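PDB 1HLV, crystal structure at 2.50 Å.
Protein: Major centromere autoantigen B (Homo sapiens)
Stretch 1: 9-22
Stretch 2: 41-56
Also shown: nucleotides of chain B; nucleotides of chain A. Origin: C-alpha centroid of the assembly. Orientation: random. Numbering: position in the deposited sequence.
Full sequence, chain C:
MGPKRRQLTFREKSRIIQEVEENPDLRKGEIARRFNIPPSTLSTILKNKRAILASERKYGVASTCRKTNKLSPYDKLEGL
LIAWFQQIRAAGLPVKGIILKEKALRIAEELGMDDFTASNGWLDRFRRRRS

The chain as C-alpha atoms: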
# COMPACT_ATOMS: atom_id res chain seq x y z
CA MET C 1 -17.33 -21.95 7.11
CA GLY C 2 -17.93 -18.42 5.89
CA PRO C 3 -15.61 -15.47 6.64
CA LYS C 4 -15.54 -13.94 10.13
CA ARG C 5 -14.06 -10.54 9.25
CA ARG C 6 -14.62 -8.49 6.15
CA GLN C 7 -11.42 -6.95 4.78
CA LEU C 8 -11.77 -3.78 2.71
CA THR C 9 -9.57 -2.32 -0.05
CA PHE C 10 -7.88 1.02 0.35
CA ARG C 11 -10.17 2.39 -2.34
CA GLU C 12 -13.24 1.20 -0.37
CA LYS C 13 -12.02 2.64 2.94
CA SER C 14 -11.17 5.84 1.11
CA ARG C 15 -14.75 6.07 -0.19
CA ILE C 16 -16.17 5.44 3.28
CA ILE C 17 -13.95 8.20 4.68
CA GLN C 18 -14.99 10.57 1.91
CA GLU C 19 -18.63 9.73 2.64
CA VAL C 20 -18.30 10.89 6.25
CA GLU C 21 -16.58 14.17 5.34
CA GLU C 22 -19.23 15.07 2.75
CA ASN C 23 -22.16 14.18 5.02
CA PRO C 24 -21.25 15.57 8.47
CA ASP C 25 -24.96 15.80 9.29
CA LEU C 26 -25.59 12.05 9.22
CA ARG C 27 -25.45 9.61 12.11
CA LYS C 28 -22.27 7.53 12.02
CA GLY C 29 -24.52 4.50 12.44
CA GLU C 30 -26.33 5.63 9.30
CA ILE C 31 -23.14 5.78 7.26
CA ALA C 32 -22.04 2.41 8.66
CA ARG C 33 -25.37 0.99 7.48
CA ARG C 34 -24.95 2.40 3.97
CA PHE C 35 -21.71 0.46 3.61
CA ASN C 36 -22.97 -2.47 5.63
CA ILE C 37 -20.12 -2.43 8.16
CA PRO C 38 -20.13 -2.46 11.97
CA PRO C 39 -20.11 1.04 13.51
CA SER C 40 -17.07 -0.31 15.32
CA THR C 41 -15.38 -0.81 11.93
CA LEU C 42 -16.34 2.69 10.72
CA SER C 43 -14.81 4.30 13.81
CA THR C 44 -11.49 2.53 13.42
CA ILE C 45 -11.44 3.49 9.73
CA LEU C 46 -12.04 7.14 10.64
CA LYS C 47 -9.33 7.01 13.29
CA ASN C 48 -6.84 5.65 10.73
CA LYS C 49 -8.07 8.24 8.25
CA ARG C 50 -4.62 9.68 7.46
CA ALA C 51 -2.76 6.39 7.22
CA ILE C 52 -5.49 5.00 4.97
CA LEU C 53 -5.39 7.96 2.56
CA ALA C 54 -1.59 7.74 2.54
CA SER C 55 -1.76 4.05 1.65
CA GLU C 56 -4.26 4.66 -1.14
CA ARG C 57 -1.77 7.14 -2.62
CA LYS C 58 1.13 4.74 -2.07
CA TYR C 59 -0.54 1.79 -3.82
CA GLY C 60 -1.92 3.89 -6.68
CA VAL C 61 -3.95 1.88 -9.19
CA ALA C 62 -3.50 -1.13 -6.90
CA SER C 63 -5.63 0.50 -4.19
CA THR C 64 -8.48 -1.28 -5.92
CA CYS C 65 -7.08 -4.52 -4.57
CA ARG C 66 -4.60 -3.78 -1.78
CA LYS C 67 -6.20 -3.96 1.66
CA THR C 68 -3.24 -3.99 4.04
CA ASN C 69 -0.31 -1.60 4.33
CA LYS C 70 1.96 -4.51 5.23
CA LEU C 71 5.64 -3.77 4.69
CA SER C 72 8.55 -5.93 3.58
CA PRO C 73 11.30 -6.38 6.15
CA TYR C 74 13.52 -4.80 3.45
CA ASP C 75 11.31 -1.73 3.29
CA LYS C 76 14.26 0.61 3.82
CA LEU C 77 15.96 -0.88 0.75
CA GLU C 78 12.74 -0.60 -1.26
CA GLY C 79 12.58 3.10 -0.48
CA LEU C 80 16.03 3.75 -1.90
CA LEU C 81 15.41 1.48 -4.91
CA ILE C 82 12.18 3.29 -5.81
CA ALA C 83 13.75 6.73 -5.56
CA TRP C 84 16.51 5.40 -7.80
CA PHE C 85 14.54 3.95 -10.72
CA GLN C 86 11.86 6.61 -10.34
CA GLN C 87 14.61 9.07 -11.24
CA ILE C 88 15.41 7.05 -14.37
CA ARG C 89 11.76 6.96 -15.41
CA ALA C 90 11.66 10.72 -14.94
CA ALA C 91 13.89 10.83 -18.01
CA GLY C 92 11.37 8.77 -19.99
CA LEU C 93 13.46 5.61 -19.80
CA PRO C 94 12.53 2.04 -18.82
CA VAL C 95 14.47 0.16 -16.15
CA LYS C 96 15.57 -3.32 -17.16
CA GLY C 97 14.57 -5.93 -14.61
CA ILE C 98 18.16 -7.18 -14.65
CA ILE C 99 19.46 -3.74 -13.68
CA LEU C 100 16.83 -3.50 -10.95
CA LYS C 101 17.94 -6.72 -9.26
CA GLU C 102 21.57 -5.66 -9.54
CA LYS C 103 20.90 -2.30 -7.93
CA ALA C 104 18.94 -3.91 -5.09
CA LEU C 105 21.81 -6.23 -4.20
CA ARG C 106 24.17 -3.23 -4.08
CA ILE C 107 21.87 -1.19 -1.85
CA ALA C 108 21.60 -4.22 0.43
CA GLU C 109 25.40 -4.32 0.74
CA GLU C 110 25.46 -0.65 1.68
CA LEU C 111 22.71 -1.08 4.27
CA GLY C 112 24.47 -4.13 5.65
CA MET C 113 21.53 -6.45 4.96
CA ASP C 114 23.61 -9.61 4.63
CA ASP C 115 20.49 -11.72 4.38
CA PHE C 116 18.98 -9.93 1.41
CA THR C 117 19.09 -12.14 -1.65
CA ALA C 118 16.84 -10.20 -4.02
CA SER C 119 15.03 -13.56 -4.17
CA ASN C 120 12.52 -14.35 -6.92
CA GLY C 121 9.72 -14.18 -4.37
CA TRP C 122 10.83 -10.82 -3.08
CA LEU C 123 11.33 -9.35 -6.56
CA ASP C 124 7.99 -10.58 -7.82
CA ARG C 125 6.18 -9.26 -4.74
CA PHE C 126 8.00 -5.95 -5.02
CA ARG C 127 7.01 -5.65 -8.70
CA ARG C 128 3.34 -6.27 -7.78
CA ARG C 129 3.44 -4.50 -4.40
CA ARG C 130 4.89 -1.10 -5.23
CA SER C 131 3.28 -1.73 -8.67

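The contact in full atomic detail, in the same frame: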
# COMPACT_ATOMS: atom_id res chain seq x y z
N THR C 9 -10.70 -2.83 0.72
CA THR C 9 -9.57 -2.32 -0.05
C THR C 9 -9.34 -0.87 0.34
O THR C 9 -10.22 -0.22 0.90
CB THR C 9 -9.82 -2.35 -1.57
OG1 THR C 9 -10.88 -1.44 -1.90
CG2 THR C 9 -10.18 -3.76 -2.03
N PHE C 10 -8.16 -0.36 0.02
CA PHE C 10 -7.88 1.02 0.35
C PHE C 10 -8.83 1.95 -0.38
O PHE C 10 -9.22 2.98 0.17
CB PHE C 10 -6.42 1.35 0.05
CG PHE C 10 -5.48 0.83 1.09
CD1 PHE C 10 -4.57 -0.17 0.79
CD2 PHE C 10 -5.55 1.31 2.40
CE1 PHE C 10 -3.73 -0.70 1.78
CE2 PHE C 10 -4.72 0.79 3.40
CZ PHE C 10 -3.81 -0.21 3.09
N ARG C 11 -9.24 1.57 -1.59
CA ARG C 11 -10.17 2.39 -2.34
C ARG C 11 -11.53 2.43 -1.63
O ARG C 11 -12.17 3.47 -1.55
CB ARG C 11 -10.32 1.86 -3.77
CG ARG C 11 -11.27 2.66 -4.64
CD ARG C 11 -10.81 4.11 -4.85
NE ARG C 11 -9.94 4.27 -6.02
CZ ARG C 11 -8.61 4.21 -6.00
NH1 ARG C 11 -7.97 3.99 -4.86
NH2 ARG C 11 -7.93 4.37 -7.13
N GLU C 12 -11.96 1.29 -1.08
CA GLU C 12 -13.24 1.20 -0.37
C GLU C 12 -13.23 2.01 0.93
O GLU C 12 -14.20 2.70 1.26
CB GLU C 12 -13.59 -0.26 -0.07
CG GLU C 12 -14.09 -1.06 -1.27
CD GLU C 12 -13.98 -2.58 -1.07
OE1 GLU C 12 -14.70 -3.33 -1.77
OE2 GLU C 12 -13.16 -3.02 -0.24
N LYS C 13 -12.13 1.90 1.68
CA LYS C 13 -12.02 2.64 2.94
C LYS C 13 -11.90 4.13 2.64
O LYS C 13 -12.36 4.96 3.40
CB LYS C 13 -10.81 2.13 3.75
CG LYS C 13 -11.11 0.82 4.47
CD LYS C 13 -9.89 0.21 5.17
CE LYS C 13 -8.86 -0.31 4.17
NZ LYS C 13 -7.84 -1.19 4.80
N SER C 14 -11.29 4.45 1.51
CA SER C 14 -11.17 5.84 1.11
C SER C 14 -12.56 6.42 0.81
O SER C 14 -12.88 7.55 1.19
CB SER C 14 -10.29 5.94 -0.13
OG SER C 14 -10.20 7.27 -0.58
N ARG C 15 -13.40 5.63 0.14
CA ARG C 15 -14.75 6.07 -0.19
C ARG C 15 -15.56 6.29 1.08
O ARG C 15 -16.28 7.28 1.21
CB ARG C 15 -15.44 5.05 -1.09
CG ARG C 15 -16.84 5.46 -1.53
CD ARG C 15 -17.49 4.40 -2.40
NE ARG C 15 -18.91 4.67 -2.64
CZ ARG C 15 -19.73 3.84 -3.29
NH1 ARG C 15 -19.27 2.69 -3.76
NH2 ARG C 15 -21.01 4.16 -3.45
N ILE C 16 -15.45 5.35 2.01
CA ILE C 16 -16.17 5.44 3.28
C ILE C 16 -15.77 6.73 4.00
O ILE C 16 -16.62 7.46 4.51
CB ILE C 16 -15.85 4.21 4.17
CG1 ILE C 16 -16.46 2.96 3.55
CG2 ILE C 16 -16.39 4.42 5.58
CD1 ILE C 16 -16.13 1.68 4.27
N ILE C 17 -14.47 7.01 4.04
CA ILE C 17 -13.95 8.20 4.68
C ILE C 17 -14.54 9.44 4.01
O ILE C 17 -15.05 10.34 4.67
CB ILE C 17 -12.41 8.26 4.58
CG1 ILE C 17 -11.79 7.22 5.52
CG2 ILE C 17 -11.90 9.65 4.92
CD1 ILE C 17 -10.33 6.94 5.24
N GLN C 18 -14.47 9.46 2.69
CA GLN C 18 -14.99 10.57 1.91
C GLN C 18 -16.49 10.77 2.17
O GLN C 18 -16.98 11.89 2.19
CB GLN C 18 -14.77 10.30 0.42
CG GLN C 18 -15.32 11.38 -0.49
CD GLN C 18 -15.29 10.98 -1.95
OE1 GLN C 18 -15.76 11.73 -2.81
NE2 GLN C 18 -14.75 9.80 -2.24
N GLU C 19 -17.20 9.66 2.38
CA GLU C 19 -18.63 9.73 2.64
C GLU C 19 -18.90 10.50 3.93
O GLU C 19 -19.81 11.34 3.98
CB GLU C 19 -19.22 8.33 2.75
CG GLU C 19 -20.73 8.31 2.88
CD GLU C 19 -21.44 8.61 1.57
OE1 GLU C 19 -20.81 9.20 0.67
OE2 GLU C 19 -22.63 8.26 1.44
N VAL C 20 -18.12 10.23 4.96
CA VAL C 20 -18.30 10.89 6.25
C VAL C 20 -17.97 12.38 6.21
O VAL C 20 -18.64 13.17 6.86
CB VAL C 20 -17.45 10.21 7.34
CG1 VAL C 20 -17.51 11.01 8.63
CG2 VAL C 20 -17.96 8.80 7.58
N GLU C 21 -16.96 12.76 5.44
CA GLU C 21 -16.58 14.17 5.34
C GLU C 21 -17.55 15.01 4.50
O GLU C 21 -17.64 16.22 4.68
CB GLU C 21 -15.16 14.29 4.78
CG GLU C 21 -14.15 13.46 5.56
CD GLU C 21 -12.72 13.69 5.11
OE1 GLU C 21 -12.49 13.76 3.88
OE2 GLU C 21 -11.82 13.78 5.99
N GLU C 22 -18.28 14.36 3.60
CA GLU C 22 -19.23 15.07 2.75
C GLU C 22 -20.65 15.05 3.33
O GLU C 22 -21.54 15.71 2.81
CB GLU C 22 -19.25 14.46 1.35
CG GLU C 22 -17.90 14.39 0.69
CD GLU C 22 -17.96 13.76 -0.69
OE1 GLU C 22 -18.73 12.79 -0.86
OE2 GLU C 22 -17.23 14.23 -1.60
N THR C 41 -16.28 -0.84 13.07
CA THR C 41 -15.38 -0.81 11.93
C THR C 41 -15.25 0.59 11.33
O THR C 41 -14.16 1.00 10.93
CB THR C 41 -15.85 -1.79 10.84
OG1 THR C 41 -15.83 -3.12 11.37
CG2 THR C 41 -14.94 -1.72 9.61
N LEU C 42 -16.36 1.33 11.27
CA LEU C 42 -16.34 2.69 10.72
C LEU C 42 -15.47 3.62 11.58
O LEU C 42 -14.71 4.44 11.05
CB LEU C 42 -17.75 3.26 10.63
CG LEU C 42 -17.84 4.74 10.25
CD1 LEU C 42 -17.16 5.01 8.90
CD2 LEU C 42 -19.30 5.15 10.22
N SER C 43 -15.59 3.48 12.90
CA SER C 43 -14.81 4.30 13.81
C SER C 43 -13.32 4.08 13.61
O SER C 43 -12.54 5.03 13.45
CB SER C 43 -15.18 3.97 15.26
OG SER C 43 -16.52 4.32 15.54
N THR C 44 -12.90 2.81 13.60
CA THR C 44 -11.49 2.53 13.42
C THR C 44 -10.99 3.02 12.06
O THR C 44 -9.85 3.46 11.94
CB THR C 44 -11.17 1.04 13.68
OG1 THR C 44 -10.13 0.60 12.81
CG2 THR C 44 -12.39 0.19 13.51
N ILE C 45 -11.85 2.98 11.04
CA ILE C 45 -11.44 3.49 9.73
C ILE C 45 -11.21 5.00 9.84
O ILE C 45 -10.20 5.53 9.36
CB ILE C 45 -12.53 3.26 8.66
CG1 ILE C 45 -12.59 1.77 8.29
CG2 ILE C 45 -12.24 4.12 7.43
CD1 ILE C 45 -13.64 1.44 7.22
N LEU C 46 -12.15 5.70 10.47
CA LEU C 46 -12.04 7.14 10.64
C LEU C 46 -10.81 7.49 11.47
O LEU C 46 -10.13 8.47 11.18
CB LEU C 46 -13.29 7.71 11.31
CG LEU C 46 -14.55 7.70 10.44
CD1 LEU C 46 -15.68 8.39 11.18
CD2 LEU C 46 -14.28 8.41 9.12
N LYS C 47 -10.51 6.70 12.50
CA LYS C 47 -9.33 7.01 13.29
C LYS C 47 -8.03 6.82 12.50
O LYS C 47 -7.04 7.51 12.76
CB LYS C 47 -9.27 6.17 14.57
CG LYS C 47 -8.14 6.65 15.47
CD LYS C 47 -8.23 6.16 16.90
CE LYS C 47 -7.18 6.88 17.77
NZ LYS C 47 -7.21 6.44 19.21
N ASN C 48 -8.02 5.90 11.55
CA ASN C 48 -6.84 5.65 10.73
C ASN C 48 -6.90 6.45 9.44
O ASN C 48 -6.11 6.23 8.52
CB ASN C 48 -6.71 4.16 10.41
CG ASN C 48 -6.52 3.32 11.66
OD1 ASN C 48 -5.71 3.65 12.52
ND2 ASN C 48 -7.26 2.21 11.76
N LYS C 49 -7.84 7.37 9.39
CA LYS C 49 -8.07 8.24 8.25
C LYS C 49 -6.81 8.63 7.45
O LYS C 49 -6.74 8.41 6.24
CB LYS C 49 -8.77 9.51 8.75
CG LYS C 49 -9.20 10.48 7.68
CD LYS C 49 -9.72 11.77 8.30
CE LYS C 49 -10.82 11.51 9.32
NZ LYS C 49 -11.33 12.78 9.94
N ARG C 50 -5.83 9.23 8.12
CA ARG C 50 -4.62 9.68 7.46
C ARG C 50 -3.71 8.58 6.93
O ARG C 50 -3.11 8.73 5.86
CB ARG C 50 -3.82 10.60 8.39
CG ARG C 50 -4.56 11.86 8.78
CD ARG C 50 -3.64 12.88 9.43
NE ARG C 50 -4.37 14.07 9.85
CZ ARG C 50 -3.80 15.18 10.32
NH1 ARG C 50 -2.48 15.26 10.44
NH2 ARG C 50 -4.56 16.22 10.67
N ALA C 51 -3.59 7.49 7.67
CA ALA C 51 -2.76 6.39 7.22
C ALA C 51 -3.42 5.78 6.00
O ALA C 51 -2.77 5.52 4.98
CB ALA C 51 -2.60 5.35 8.32
N ILE C 52 -4.74 5.58 6.08
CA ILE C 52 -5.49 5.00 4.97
C ILE C 52 -5.36 5.82 3.68
O ILE C 52 -5.10 5.26 2.62
CB ILE C 52 -6.98 4.83 5.34
CG1 ILE C 52 -7.12 3.71 6.38
CG2 ILE C 52 -7.80 4.52 4.09
CD1 ILE C 52 -8.52 3.55 6.95
N LEU C 53 -5.52 7.13 3.76
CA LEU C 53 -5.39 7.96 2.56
C LEU C 53 -3.95 7.95 2.04
O LEU C 53 -3.72 8.09 0.83
CB LEU C 53 -5.85 9.40 2.85
CG LEU C 53 -7.37 9.55 3.07
CD1 LEU C 53 -7.71 10.99 3.45
CD2 LEU C 53 -8.11 9.14 1.80
N ALA C 54 -2.99 7.79 2.94
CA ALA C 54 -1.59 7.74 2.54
C ALA C 54 -1.35 6.42 1.79
O ALA C 54 -0.67 6.39 0.76
CB ALA C 54 -0.68 7.83 3.77
N SER C 55 -1.92 5.34 2.30
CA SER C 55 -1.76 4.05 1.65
C SER C 55 -2.40 4.06 0.26
O SER C 55 -1.79 3.61 -0.71
CB SER C 55 -2.38 2.95 2.51
OG SER C 55 -1.61 2.77 3.67
N GLU C 56 -3.61 4.60 0.16
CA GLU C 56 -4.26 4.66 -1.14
C GLU C 56 -3.35 5.35 -2.15
O GLU C 56 -3.24 4.92 -3.30
CB GLU C 56 -5.59 5.41 -1.04
CG GLU C 56 -6.28 5.61 -2.39
CD GLU C 56 -7.59 6.35 -2.26
OE1 GLU C 56 -7.58 7.49 -1.76
OE2 GLU C 56 -8.64 5.79 -2.65
P DC B 15 -15.51 -6.43 10.12
OP1 DC B 15 -16.05 -7.65 9.47
OP2 DC B 15 -15.87 -5.09 9.59
O5' DC B 15 -15.85 -6.52 11.67
C5' DC B 15 -15.70 -7.76 12.36
C4' DC B 15 -15.90 -7.56 13.85
O4' DC B 15 -14.76 -6.90 14.45
C3' DC B 15 -17.11 -6.71 14.23
O3' DC B 15 -17.66 -7.24 15.44
C2' DC B 15 -16.49 -5.36 14.55
C1' DC B 15 -15.21 -5.80 15.23
N1 DC B 15 -14.11 -4.82 15.32
C2 DC B 15 -13.08 -5.07 16.24
O2 DC B 15 -13.14 -6.10 16.93
N3 DC B 15 -12.05 -4.20 16.34
C4 DC B 15 -12.03 -3.11 15.57
N4 DC B 15 -10.98 -2.28 15.69
C5 DC B 15 -13.07 -2.82 14.63
C6 DC B 15 -14.09 -3.69 14.55
P DT A 4 -17.45 7.83 15.84
OP1 DT A 4 -16.95 9.03 15.13
OP2 DT A 4 -17.86 6.63 15.06
O5' DT A 4 -16.35 7.42 16.90
C5' DT A 4 -16.18 8.23 18.05
C4' DT A 4 -15.37 7.51 19.11
O4' DT A 4 -16.15 6.49 19.77
C3' DT A 4 -14.10 6.84 18.60
O3' DT A 4 -13.01 7.28 19.41
C2' DT A 4 -14.37 5.36 18.77
C1' DT A 4 -15.35 5.33 19.93
N1 DT A 4 -16.26 4.16 19.98
C2 DT A 4 -16.27 3.39 21.13
O2 DT A 4 -15.54 3.60 22.08
N3 DT A 4 -17.18 2.36 21.12
C4 DT A 4 -18.05 2.03 20.10
O4 DT A 4 -18.84 1.09 20.24
C5 DT A 4 -17.97 2.85 18.92
C7 DT A 4 -18.85 2.53 17.75
C6 DT A 4 -17.09 3.87 18.92
P DT A 5 -11.51 6.97 18.97
OP1 DT A 5 -10.70 8.21 19.13
OP2 DT A 5 -11.54 6.29 17.65
O5' DT A 5 -11.07 5.94 20.10
C5' DT A 5 -11.29 6.27 21.46
C4' DT A 5 -11.00 5.09 22.35
O4' DT A 5 -12.06 4.10 22.26
C3' DT A 5 -9.70 4.35 22.09
O3' DT A 5 -9.10 4.07 23.36
C2' DT A 5 -10.15 3.07 21.41
C1' DT A 5 -11.49 2.81 22.07
N1 DT A 5 -12.48 2.01 21.32
C2 DT A 5 -13.08 0.96 21.97
O2 DT A 5 -12.76 0.61 23.10
N3 DT A 5 -14.08 0.34 21.26
C4 DT A 5 -14.50 0.64 19.97
O4 DT A 5 -15.43 0.02 19.47
C5 DT A 5 -13.77 1.70 19.32
C7 DT A 5 -14.12 2.05 17.91
C6 DT A 5 -12.81 2.33 20.01

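The strongest polar link between the two stretches is the salt bridge in which Arg11 NH1 lies 2.9 Å from Glu56 OE2. The CA-to-CB bond of Arg11 points away from the second stretch, yet its long, flexible side chain, with chi2 and chi3 both p, folds back so that the guanidinium reaches the carboxylate. Glu56 extends through two t torsions to meet it, and the same carboxylate receives Ser14: the distances from Ser14 OG to Glu56 OE1 and OE2 are 2.9 and 3.0 Å. Either would be a weak hydrogen bond, and the hydroxyl's single proton is not assigned between them. Ser14 suits this place because its short side chain ends in a hydroxyl that meets the carboxylate; the CA of Ser14 lies 6.3 Å from the CA of Leu53.

The helix of residues 10-22 begins with a compact cap. Thr9 OG1 accepts a hydrogen bond from Glu12 N at 3.0 Å, satisfying an amide that the first turn leaves without a carbonyl partner, while Thr9 N donates to Glu12 OE2 at 2.6 Å.

From this start the helix runs across two others. It meets helix 41-47 at 90°, with axes 9.9 Å apart at closest approach, and helix 49-56 at 133°, with axes 9.1 Å apart. Asn48 leaves helical geometry after the first of them, and both helices present side chains to the first stretch.

Against helix 49-56, Phe10 lays one ring face beneath Ser55: Ser55 CB is 3.5 Å from the Phe10 ring centroid, a CH-pi contact with the small side chain close over the ring. Ile52 fits as a knob among Phe10, Lys13, Ser14 and Ile17, its CG2 lying 3.7 Å from Ile17 CD1. Lys13 contributes the aliphatic part of its chain, with Lys13 CB 3.9 Å from Ile52 CG2, while its amine is hydrogen-bonded elsewhere in the structure.

Toward helix 41-47 the packing is aliphatic. Lys13 CG lies 3.8 Å from Ile45 CD1, Ile17 CG1 meets Ile45 CG2 at 3.7 Å, and Ile16 CG2 approaches Leu42 CD1 at 3.5 Å. Val20 CG2 reaches Leu46 CD2 at 4.0 Å; these branched side chains fill the space between the crossing helices without polar groups to satisfy. At the margin, Glu21 OE2 and Lys49 NZ are 4.1 Å apart, opposite charges too distant for a salt bridge.

Helix 41-47 also faces DNA: Thr41 OG1 donates to OP2 of DC15 in chain B at 2.7 Å, and Ser43 OG donates to OP2 of DT4 in chain A at 2.7 Å.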